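PDB 6MAB: sigma regulatory family protein-PP2C phosphatase, which probably works as a membrane-bound phosphatase in sigma-factor regulation, with a periplasmic sensor domain, the part described here, that is thought to respond to TCA cycle intermediates. Local coordinates for residues P213-L216 and L217-P220; S150-N153 and Y154-G158; E199-C202 and D203-R207. All coordinates share one frame; numbering follows the deposited sequence.

How the contacts relate
The three contacts illustrate how short turns dress a sensor domain built on two antiparallel sheets, whose 2-1-5-4-3 and 2-1-6-5-4-3 orders are consistent with a tandem PAS-like (dCACHE) architecture. Contact 2 marks the passage from strand 142-151 of the first sheet into helix 153-160. Contacts 1 and 3 belong to the long excursion between strands 179-182 and 224-225 and touch: Leu215 CD1 lies 3.8 Å from Phe205 CZ, and Leu216 CD2 lies 3.7 Å from Phe201 CE2. Contact 2 stands apart, its centre about 20 Å from that of contact 3, across the chain's centre. A bound isopropyl alcohol, probably from the crystallisation liquor, lies beside contact 3 at Cys202.

Contact 1. Residues P213-L216 and L217-P220; sequences PHLL and LRPP
The carbonyl oxygen of His214 takes the amide hydrogen of Leu217, N to O 3.2 Å, in a fairly straight bond (161° at the hydrogen) that reaches the oxygen from well above the carbonyl plane. Bonds of this three-residue span define a 3-10 turn, and the series continues on both sides: Leu216 N binds Pro213 O at 2.9 Å, while Arg218 N meets Leu215 O in a weak bond of 3.4 Å as the chain leaves the turn. Four residues after His214, the Arg218 side chain runs back beside the turn. It is extended from CG to NE, which lays the guanidinium alongside Leu215. There the CD2 methyl of Leu215 sits over the centre of one guanidinium face, 3.5 Å from Arg218 CZ. The same leucine serves a second flat group, for its CG lies above one face of the His214 ring, offset toward the rim. Ring and guanidinium lie side by side, pointing the same way, but do not stack: their planes are 67° apart, and Arg218 NH2 comes to the imidazole edge, 3.9 Å from His214 CD2. Beyond the turn, Leu215 packs on Phe201 and Phe205, Leu216 also reaches Phe201, and Arg218 rests on Leu189. A methyl group against the guanidinium face spends only the weakly hydrated surface of the cation, because the N-H bonds radiate in its plane. With that positive charge near the imidazole, protonation of His214 would probably be somewhat discouraged.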
ATOM      1  N   PRO A 213     -17.762  -3.441  10.867  1.00 32.73           N
ATOM      2  CA  PRO A 213     -19.040  -3.323  10.146  1.00 29.81           C
ATOM      3  C   PRO A 213     -19.373  -1.911   9.711  1.00 29.34           C
ATOM      4  O   PRO A 213     -20.076  -1.733   8.703  1.00 25.87           O
ATOM      5  CB  PRO A 213     -20.077  -3.850  11.149  1.00 34.58           C
ATOM      6  CG  PRO A 213     -19.322  -4.457  12.253  1.00 39.86           C
ATOM      7  CD  PRO A 213     -17.934  -3.944  12.239  1.00 33.81           C
ATOM      8  N   HIS A 214     -18.933  -0.890  10.450  1.00 26.46           N
ATOM      9  CA  HIS A 214     -19.325   0.457  10.067  1.00 25.34           C
ATOM     10  C   HIS A 214     -18.792   0.795   8.692  1.00 20.88           C
ATOM     11  O   HIS A 214     -19.408   1.576   7.968  1.00 22.41           O
ATOM     12  CB  HIS A 214     -18.877   1.480  11.112  1.00 31.36           C
ATOM     13  CG  HIS A 214     -17.405   1.751  11.111  1.00 31.07           C
ATOM     14  ND1 HIS A 214     -16.500   0.948  11.771  1.00 34.95           N
ATOM     15  CD2 HIS A 214     -16.686   2.743  10.541  1.00 27.78           C
ATOM     16  CE1 HIS A 214     -15.283   1.433  11.606  1.00 35.15           C
ATOM     17  NE2 HIS A 214     -15.368   2.524  10.867  1.00 33.44           N
ATOM     18  N   LEU A 215     -17.671   0.186   8.278  1.00 21.34           N
ATOM     19  CA  LEU A 215     -17.165   0.478   6.951  1.00 20.43           C
ATOM     20  C   LEU A 215     -18.079  -0.018   5.838  1.00 21.52           C
ATOM     21  O   LEU A 215     -18.020   0.530   4.725  1.00 23.12           O
ATOM     22  CB  LEU A 215     -15.771  -0.120   6.774  1.00 22.61           C
ATOM     23  CG  LEU A 215     -14.713   0.504   7.683  1.00 23.87           C
ATOM     24  CD1 LEU A 215     -13.396  -0.241   7.479  1.00 29.21           C
ATOM     25  CD2 LEU A 215     -14.512   1.989   7.404  1.00 29.34           C
ATOM     26  N   LEU A 216     -18.917  -1.021   6.102  1.00 20.47           N
ATOM     27  CA  LEU A 216     -19.790  -1.550   5.067  1.00 20.02           C
ATOM     28  C   LEU A 216     -21.043  -0.707   4.884  1.00 19.95           C
ATOM     29  O   LEU A 216     -21.915  -1.071   4.090  1.00 21.24           O
ATOM     30  CB  LEU A 216     -20.156  -2.993   5.385  1.00 20.93           C
ATOM     31  CG  LEU A 216     -18.942  -3.880   5.693  1.00 24.53           C
ATOM     32  CD1 LEU A 216     -19.389  -5.237   6.156  1.00 25.33           C
ATOM     33  CD2 LEU A 216     -18.023  -3.999   4.489  1.00 32.05           C
ATOM     34  N   LEU A 217     -21.135   0.420   5.581  1.00 19.98           N
ATOM     35  CA  LEU A 217     -22.224   1.358   5.381  1.00 20.21           C
ATOM     36  C   LEU A 217     -21.807   2.632   4.659  1.00 19.46           C
ATOM     37  O   LEU A 217     -22.673   3.466   4.368  1.00 25.70           O
ATOM     38  CB  LEU A 217     -22.846   1.738   6.721  1.00 21.45           C
ATOM     39  CG  LEU A 217     -23.560   0.586   7.441  1.00 23.35           C
ATOM     40  CD1 LEU A 217     -24.111   1.060   8.756  1.00 26.21           C
ATOM     41  CD2 LEU A 217     -24.664   0.001   6.588  1.00 23.27           C
ATOM     42  N   ARG A 218     -20.540   2.794   4.335  1.00 20.57           N
ATOM     43  CA  ARG A 218     -20.105   4.010   3.661  1.00 22.24           C
ATOM     44  C   ARG A 218     -20.495   3.967   2.181  1.00 24.96           C
ATOM     45  O   ARG A 218     -20.123   3.016   1.478  1.00 19.05           O
ATOM     46  CB  ARG A 218     -18.594   4.181   3.822  1.00 22.76           C
ATOM     47  CG  ARG A 218     -18.158   4.407   5.248  1.00 19.91           C
ATOM     48  CD  ARG A 218     -16.691   4.767   5.388  1.00 21.04           C
ATOM     49  NE  ARG A 218     -16.382   5.102   6.776  1.00 29.93           N
ATOM     50  CZ  ARG A 218     -15.171   5.390   7.231  1.00 32.67           C
ATOM     51  NH1 ARG A 218     -14.122   5.376   6.409  1.00 26.46           N
ATOM     52  NH2 ARG A 218     -15.008   5.676   8.517  1.00 29.91           N
ATOM     53  N   PRO A 219     -21.226   4.954   1.668  1.00 22.31           N
ATOM     54  CA  PRO A 219     -21.637   4.917   0.249  1.00 22.12           C
ATOM     55  C   PRO A 219     -20.435   4.800  -0.672  1.00 20.61           C
ATOM     56  O   PRO A 219     -19.533   5.649  -0.626  1.00 21.91           O
ATOM     57  CB  PRO A 219     -22.367   6.254   0.052  1.00 27.75           C
ATOM     58  CG  PRO A 219     -22.943   6.537   1.414  1.00 25.83           C
ATOM     59  CD  PRO A 219     -21.889   6.061   2.391  1.00 22.78           C
ATOM     60  N   PRO A 220     -20.398   3.776  -1.519  1.00 19.25           N
ATOM     61  CA  PRO A 220     -19.292   3.644  -2.483  1.00 20.55           C
ATOM     62  C   PRO A 220     -19.348   4.748  -3.526  1.00 22.05           C
ATOM     63  O   PRO A 220     -20.375   5.394  -3.748  1.00 22.40           O
ATOM     64  CB  PRO A 220     -19.532   2.281  -3.134  1.00 31.00           C
ATOM     65  CG  PRO A 220     -20.484   1.589  -2.287  1.00 36.40           C
ATOM     66  CD  PRO A 220     -21.294   2.617  -1.569  1.00 22.96           C
TER

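Contact 2. Residues S150-N153 and Y154-G158; sequences SDTN and YLLNG
Tyr154 places CG between its backbone N and carbonyl carbon (chi1 75°), which folds the ring back along the chain toward Asp151, and Thr152 holds OG1 in the corresponding position (chi1 67°), beside Leu156. The tyrosine ring meets the strand end with its edge: Asp151 O lies near the ring plane, 3.2 Å from Tyr154 CD1, while Leu155 CG packs over one ring face. At the far end of the ring a water bridges two hydroxyls, standing 2.6 Å from Tyr154 OH and 2.9 Å from Ser150 OG. The helix start is organised around Thr152 O. Leu156 N approaches it nearly along the carbonyl axis at 2.8 Å with an angle of 174° at the hydrogen, whereas Leu155 N comes from above the carbonyl plane at 2.9 Å. Thr152 occupies the N-cap position, yet its hydroxyl makes no capping bond; OG1 is bonded to Val126 O and brushes Leu156 CD1 at 3.4 Å. Just before it, Asp151 OD1 accepts from Asn153 N at 3.0 Å, closing an Asx turn, and OD2 is held by Gln125 NE2. At this junction Asp151 OD1 thus serves the helix start, while Asp151 OD2 and Thr152 OG1 hold the junction to Gln125 and Val126 at the start of strand 126-135; the carboxylate would probably interact favourably with the helix dipole.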
ATOM      1  N   SER A 150       6.375   0.514   8.179  1.00 15.94           N
ATOM      2  CA  SER A 150       6.854   1.889   8.123  1.00 20.37           C
ATOM      3  C   SER A 150       5.684   2.840   7.847  1.00 21.33           C
ATOM      4  O   SER A 150       4.897   2.619   6.914  1.00 20.35           O
ATOM      5  CB  SER A 150       7.953   1.997   7.015  1.00 24.64           C
ATOM      6  OG  SER A 150       8.215   3.327   6.641  1.00 45.64           O
ATOM      7  N   ASP A 151       5.554   3.895   8.661  1.00 20.28           N
ATOM      8  CA  ASP A 151       4.515   4.889   8.404  1.00 18.46           C
ATOM      9  C   ASP A 151       4.828   5.603   7.093  1.00 19.90           C
ATOM     10  O   ASP A 151       5.934   6.127   6.915  1.00 22.86           O
ATOM     11  CB  ASP A 151       4.441   5.881   9.552  1.00 24.82           C
ATOM     12  CG  ASP A 151       3.160   6.688   9.553  1.00 26.40           C
ATOM     13  OD1 ASP A 151       2.616   6.966   8.472  1.00 21.20           O
ATOM     14  OD2 ASP A 151       2.698   7.058  10.661  1.00 24.53           O
ATOM     15  N   THR A 152       3.874   5.608   6.165  1.00 20.29           N
ATOM     16  CA  THR A 152       4.081   6.240   4.871  1.00 18.83           C
ATOM     17  C   THR A 152       3.695   7.714   4.828  1.00 18.49           C
ATOM     18  O   THR A 152       3.717   8.301   3.742  1.00 19.99           O
ATOM     19  CB  THR A 152       3.314   5.504   3.784  1.00 20.64           C
ATOM     20  OG1 THR A 152       1.904   5.650   4.000  1.00 24.19           O
ATOM     21  CG2 THR A 152       3.703   4.035   3.770  1.00 26.29           C
ATOM     22  N   ASN A 153       3.390   8.343   5.963  1.00 20.28           N
ATOM     23  CA  ASN A 153       2.993   9.745   5.909  1.00 21.46           C
ATOM     24  C   ASN A 153       4.073  10.612   5.262  1.00 21.77           C
ATOM     25  O   ASN A 153       3.745  11.559   4.543  1.00 19.26           O
ATOM     26  CB  ASN A 153       2.605  10.278   7.291  1.00 21.07           C
ATOM     27  CG  ASN A 153       3.653  10.063   8.386  1.00 23.51           C
ATOM     28  OD1 ASN A 153       4.767   9.599   8.164  1.00 23.96           O
ATOM     29  ND2 ASN A 153       3.268  10.441   9.607  1.00 22.13           N
ATOM     30  N   TYR A 154       5.356  10.295   5.483  1.00 19.73           N
ATOM     31  CA  TYR A 154       6.427  11.109   4.907  1.00 20.47           C
ATOM     32  C   TYR A 154       6.427  11.070   3.377  1.00 22.02           C
ATOM     33  O   TYR A 154       6.987  11.975   2.737  1.00 21.85           O
ATOM     34  CB  TYR A 154       7.788  10.651   5.452  1.00 20.02           C
ATOM     35  CG  TYR A 154       8.272   9.348   4.860  1.00 19.98           C
ATOM     36  CD1 TYR A 154       7.769   8.125   5.275  1.00 23.01           C
ATOM     37  CD2 TYR A 154       9.249   9.353   3.867  1.00 21.12           C
ATOM     38  CE1 TYR A 154       8.232   6.932   4.716  1.00 25.81           C
ATOM     39  CE2 TYR A 154       9.719   8.183   3.320  1.00 24.89           C
ATOM     40  CZ  TYR A 154       9.212   6.974   3.742  1.00 25.91           C
ATOM     41  OH  TYR A 154       9.673   5.800   3.175  1.00 27.59           O
ATOM     42  N   LEU A 155       5.790  10.068   2.780  1.00 18.80           N
ATOM     43  CA  LEU A 155       5.583  10.001   1.336  1.00 20.53           C
ATOM     44  C   LEU A 155       4.218  10.502   0.922  1.00 23.18           C
ATOM     45  O   LEU A 155       4.097  11.375   0.065  1.00 20.46           O
ATOM     46  CB  LEU A 155       5.717   8.568   0.855  1.00 22.54           C
ATOM     47  CG  LEU A 155       7.107   7.968   0.897  1.00 33.59           C
ATOM     48  CD1 LEU A 155       6.975   6.455   0.830  1.00 31.73           C
ATOM     49  CD2 LEU A 155       7.934   8.521  -0.279  1.00 34.27           C
ATOM     50  N   LEU A 156       3.167   9.960   1.536  1.00 21.05           N
ATOM     51  CA  LEU A 156       1.834  10.265   1.059  1.00 20.11           C
ATOM     52  C   LEU A 156       1.390  11.691   1.361  1.00 18.73           C
ATOM     53  O   LEU A 156       0.609  12.254   0.579  1.00 22.05           O
ATOM     54  CB  LEU A 156       0.831   9.270   1.638  1.00 20.67           C
ATOM     55  CG  LEU A 156       1.044   7.843   1.157  1.00 21.53           C
ATOM     56  CD1 LEU A 156      -0.135   6.967   1.576  1.00 22.71           C
ATOM     57  CD2 LEU A 156       1.263   7.737  -0.367  1.00 25.00           C
ATOM     58  N   ASN A 157       1.815  12.299   2.481  1.00 20.71           N
ATOM     59  CA  ASN A 157       1.409  13.678   2.736  1.00 22.01           C
ATOM     60  C   ASN A 157       1.782  14.567   1.561  1.00 22.95           C
ATOM     61  O   ASN A 157       0.966  15.367   1.093  1.00 25.65           O
ATOM     62  CB  ASN A 157       2.033  14.219   4.021  1.00 21.56           C
ATOM     63  CG  ASN A 157       1.433  13.592   5.262  1.00 30.27           C
ATOM     64  OD1 ASN A 157       0.506  12.788   5.169  1.00 28.29           O
ATOM     65  ND2 ASN A 157       1.997  13.910   6.423  1.00 24.61           N
ATOM     66  N   GLY A 158       3.006  14.422   1.057  1.00 23.20           N
ATOM     67  CA  GLY A 158       3.425  15.242  -0.069  1.00 24.13           C
ATOM     68  C   GLY A 158       2.786  14.830  -1.385  1.00 21.27           C
ATOM     69  O   GLY A 158       2.419  15.687  -2.195  1.00 25.55           O
TER
HETATM   70  O   HOH W   1       8.533   3.559   3.814  1.00 35.86           O

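Contact 3. Residues E199-C202 and D203-R207; sequences EQFC and DVFLR
From CB onward, Val204 meets the preceding turn through CB and CG2, and its own neighbour Phe205 through CG1. Val204 CB lies 3.4 Å from Phe201 O; Val204 CG2 reaches Gln200 O at 3.6 Å and Phe201 CD1 at 4.0 Å. With CG1 anti to the backbone N (chi1 168°), that methyl is carried over the Phe205 ring, above the centre of one face. The two phenylalanines lie side by side and point the same way, with Phe201 CD1 3.8 Å from Phe205 CE2, so valine and both rings form one continuous apolar patch. Beneath it the backbone makes a tight turn: Val204 N binds Phe201 O at 3.1 Å, with 155° at the hydrogen and the donor well above the carbonyl plane. A water also donates to Phe201 O. That water accepts from Phe205 N at 3.0 Å and donates to Arg207 O at 2.8 Å. Further out, Val204 touches Ser174 of strand 169-174 and Leu206 rests on strands 126-135 and 142-151, so this loop links the two sheets of the domain. Arg207 forms salt bridges with Asp209 and Glu104, and Gln200 NE2 is bonded to Asn176 O. The chemistry thus sets an apolar patch of Phe201, Val204 and Phe205 beside backbone atoms joined by one water, which links Phe201 O, already an acceptor from Val204 N, to Phe205 N and Arg207 O and ties the chain after the turn back to it.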
ATOM      1  N   GLU A 199     -15.628  -8.791   1.574  1.00 31.04           N
ATOM      2  CA  GLU A 199     -14.505  -9.447   0.910  1.00 30.11           C
ATOM      3  C   GLU A 199     -13.523  -8.440   0.317  1.00 30.48           C
ATOM      4  O   GLU A 199     -12.342  -8.766   0.129  1.00 29.24           O
ATOM      5  CB  GLU A 199     -15.041 -10.399  -0.162  1.00 32.57           C
ATOM      6  CG  GLU A 199     -15.837 -11.610   0.385  1.00 45.36           C
ATOM      7  CD  GLU A 199     -17.284 -11.298   0.838  1.00 55.75           C
ATOM      8  OE1 GLU A 199     -17.823 -10.195   0.563  1.00 37.69           O
ATOM      9  OE2 GLU A 199     -17.895 -12.187   1.480  1.00 53.85           O
ATOM     10  N   GLN A 200     -13.963  -7.212   0.044  1.00 25.50           N
ATOM     11  CA  GLN A 200     -13.024  -6.197  -0.419  1.00 29.47           C
ATOM     12  C   GLN A 200     -11.976  -5.858   0.619  1.00 28.62           C
ATOM     13  O   GLN A 200     -10.909  -5.353   0.259  1.00 27.91           O
ATOM     14  CB  GLN A 200     -13.738  -4.906  -0.782  1.00 26.98           C
ATOM     15  CG  GLN A 200     -14.548  -4.984  -2.018  1.00 28.39           C
ATOM     16  CD  GLN A 200     -15.135  -3.650  -2.323  1.00 33.30           C
ATOM     17  OE1 GLN A 200     -16.192  -3.317  -1.829  1.00 28.36           O
ATOM     18  NE2 GLN A 200     -14.422  -2.842  -3.095  1.00 26.89           N
ATOM     19  N   PHE A 201     -12.251  -6.090   1.894  1.00 22.66           N
ATOM     20  CA  PHE A 201     -11.370  -5.576   2.922  1.00 23.91           C
ATOM     21  C   PHE A 201     -10.293  -6.567   3.333  1.00 21.90           C
ATOM     22  O   PHE A 201      -9.411  -6.210   4.124  1.00 28.00           O
ATOM     23  CB  PHE A 201     -12.197  -5.131   4.127  1.00 21.90           C
ATOM     24  CG  PHE A 201     -12.913  -3.844   3.892  1.00 24.30           C
ATOM     25  CD1 PHE A 201     -12.304  -2.623   4.169  1.00 22.08           C
ATOM     26  CD2 PHE A 201     -14.176  -3.846   3.328  1.00 23.22           C
ATOM     27  CE1 PHE A 201     -12.977  -1.438   3.916  1.00 23.91           C
ATOM     28  CE2 PHE A 201     -14.825  -2.678   3.075  1.00 21.52           C
ATOM     29  CZ  PHE A 201     -14.234  -1.482   3.360  1.00 20.42           C
ATOM     30  N   CYS A 202     -10.294  -7.772   2.753  1.00 26.22           N
ATOM     31  CA  CYS A 202      -9.348  -8.802   3.155  1.00 34.15           C
ATOM     32  C   CYS A 202      -7.902  -8.428   2.861  1.00 31.02           C
ATOM     33  O   CYS A 202      -7.003  -9.041   3.447  1.00 36.33           O
ATOM     34  CB  CYS A 202      -9.694 -10.116   2.460  1.00 36.08           C
ATOM     35  SG  CYS A 202     -11.340 -10.695   2.906  1.00 39.09           S
ATOM     36  N   ASP A 203      -7.657  -7.470   1.964  1.00 28.37           N
ATOM     37  CA  ASP A 203      -6.295  -7.054   1.625  1.00 33.56           C
ATOM     38  C   ASP A 203      -6.044  -5.581   1.951  1.00 26.12           C
ATOM     39  O   ASP A 203      -5.165  -4.947   1.343  1.00 25.46           O
ATOM     40  CB  ASP A 203      -5.995  -7.327   0.144  1.00 41.17           C
ATOM     41  CG  ASP A 203      -6.889  -6.527  -0.803  1.00 54.10           C
ATOM     42  OD1 ASP A 203      -7.776  -5.784  -0.335  1.00 50.29           O
ATOM     43  OD2 ASP A 203      -6.696  -6.640  -2.032  1.00 59.19           O
ATOM     44  N   VAL A 204      -6.807  -5.030   2.891  1.00 19.27           N
ATOM     45  CA  VAL A 204      -6.751  -3.623   3.258  1.00 16.68           C
ATOM     46  C   VAL A 204      -5.952  -3.402   4.540  1.00 21.61           C
ATOM     47  O   VAL A 204      -5.257  -2.399   4.669  1.00 20.31           O
ATOM     48  CB  VAL A 204      -8.190  -3.066   3.403  1.00 17.71           C
ATOM     49  CG1 VAL A 204      -8.193  -1.697   4.051  1.00 19.51           C
ATOM     50  CG2 VAL A 204      -8.890  -3.008   2.051  1.00 21.41           C
ATOM     51  N   PHE A 205      -6.085  -4.289   5.509  1.00 20.77           N
ATOM     52  CA  PHE A 205      -5.515  -4.122   6.830  1.00 23.61           C
ATOM     53  C   PHE A 205      -4.334  -5.085   7.000  1.00 23.73           C
ATOM     54  O   PHE A 205      -3.924  -5.771   6.051  1.00 28.13           O
ATOM     55  CB  PHE A 205      -6.624  -4.320   7.862  1.00 23.37           C
ATOM     56  CG  PHE A 205      -7.751  -3.326   7.745  1.00 20.46           C
ATOM     57  CD1 PHE A 205      -7.556  -1.992   8.062  1.00 22.72           C
ATOM     58  CD2 PHE A 205      -9.011  -3.733   7.342  1.00 23.86           C
ATOM     59  CE1 PHE A 205      -8.582  -1.085   7.958  1.00 27.19           C
ATOM     60  CE2 PHE A 205     -10.059  -2.834   7.237  1.00 19.47           C
ATOM     61  CZ  PHE A 205      -9.864  -1.516   7.553  1.00 21.59           C
ATOM     62  N   LEU A 206      -3.773  -5.144   8.210  1.00 22.33           N
ATOM     63  CA  LEU A 206      -2.583  -5.962   8.435  1.00 21.36           C
ATOM     64  C   LEU A 206      -2.899  -7.436   8.593  1.00 22.81           C
ATOM     65  O   LEU A 206      -1.990  -8.265   8.492  1.00 30.42           O
ATOM     66  CB  LEU A 206      -1.828  -5.491   9.668  1.00 22.93           C
ATOM     67  CG  LEU A 206      -1.201  -4.108   9.612  1.00 26.43           C
ATOM     68  CD1 LEU A 206      -0.575  -3.793  10.941  1.00 32.82           C
ATOM     69  CD2 LEU A 206      -0.142  -4.087   8.512  1.00 26.07           C
ATOM     70  N   ARG A 207      -4.167  -7.779   8.815  1.00 26.07           N
ATOM     71  CA  ARG A 207      -4.620  -9.151   8.923  1.00 27.95           C
ATOM     72  C   ARG A 207      -5.791  -9.352   7.978  1.00 38.99           C
ATOM     73  O   ARG A 207      -6.563  -8.425   7.726  1.00 37.65           O
ATOM     74  CB  ARG A 207      -5.044  -9.495  10.351  1.00 30.65           C
ATOM     75  CG  ARG A 207      -3.930  -9.377  11.360  1.00 32.72           C
ATOM     76  CD  ARG A 207      -4.474  -9.491  12.778  1.00 39.87           C
ATOM     77  NE  ARG A 207      -5.302 -10.678  12.919  1.00 35.85           N
ATOM     78  CZ  ARG A 207      -4.892 -11.861  13.364  1.00 39.46           C
ATOM     79  NH1 ARG A 207      -3.635 -12.067  13.741  1.00 42.13           N
ATOM     80  NH2 ARG A 207      -5.764 -12.859  13.438  1.00 37.90           N
TER
HETATM   81  O   HOH W   2      -7.517  -6.866   5.620  1.00 33.70           O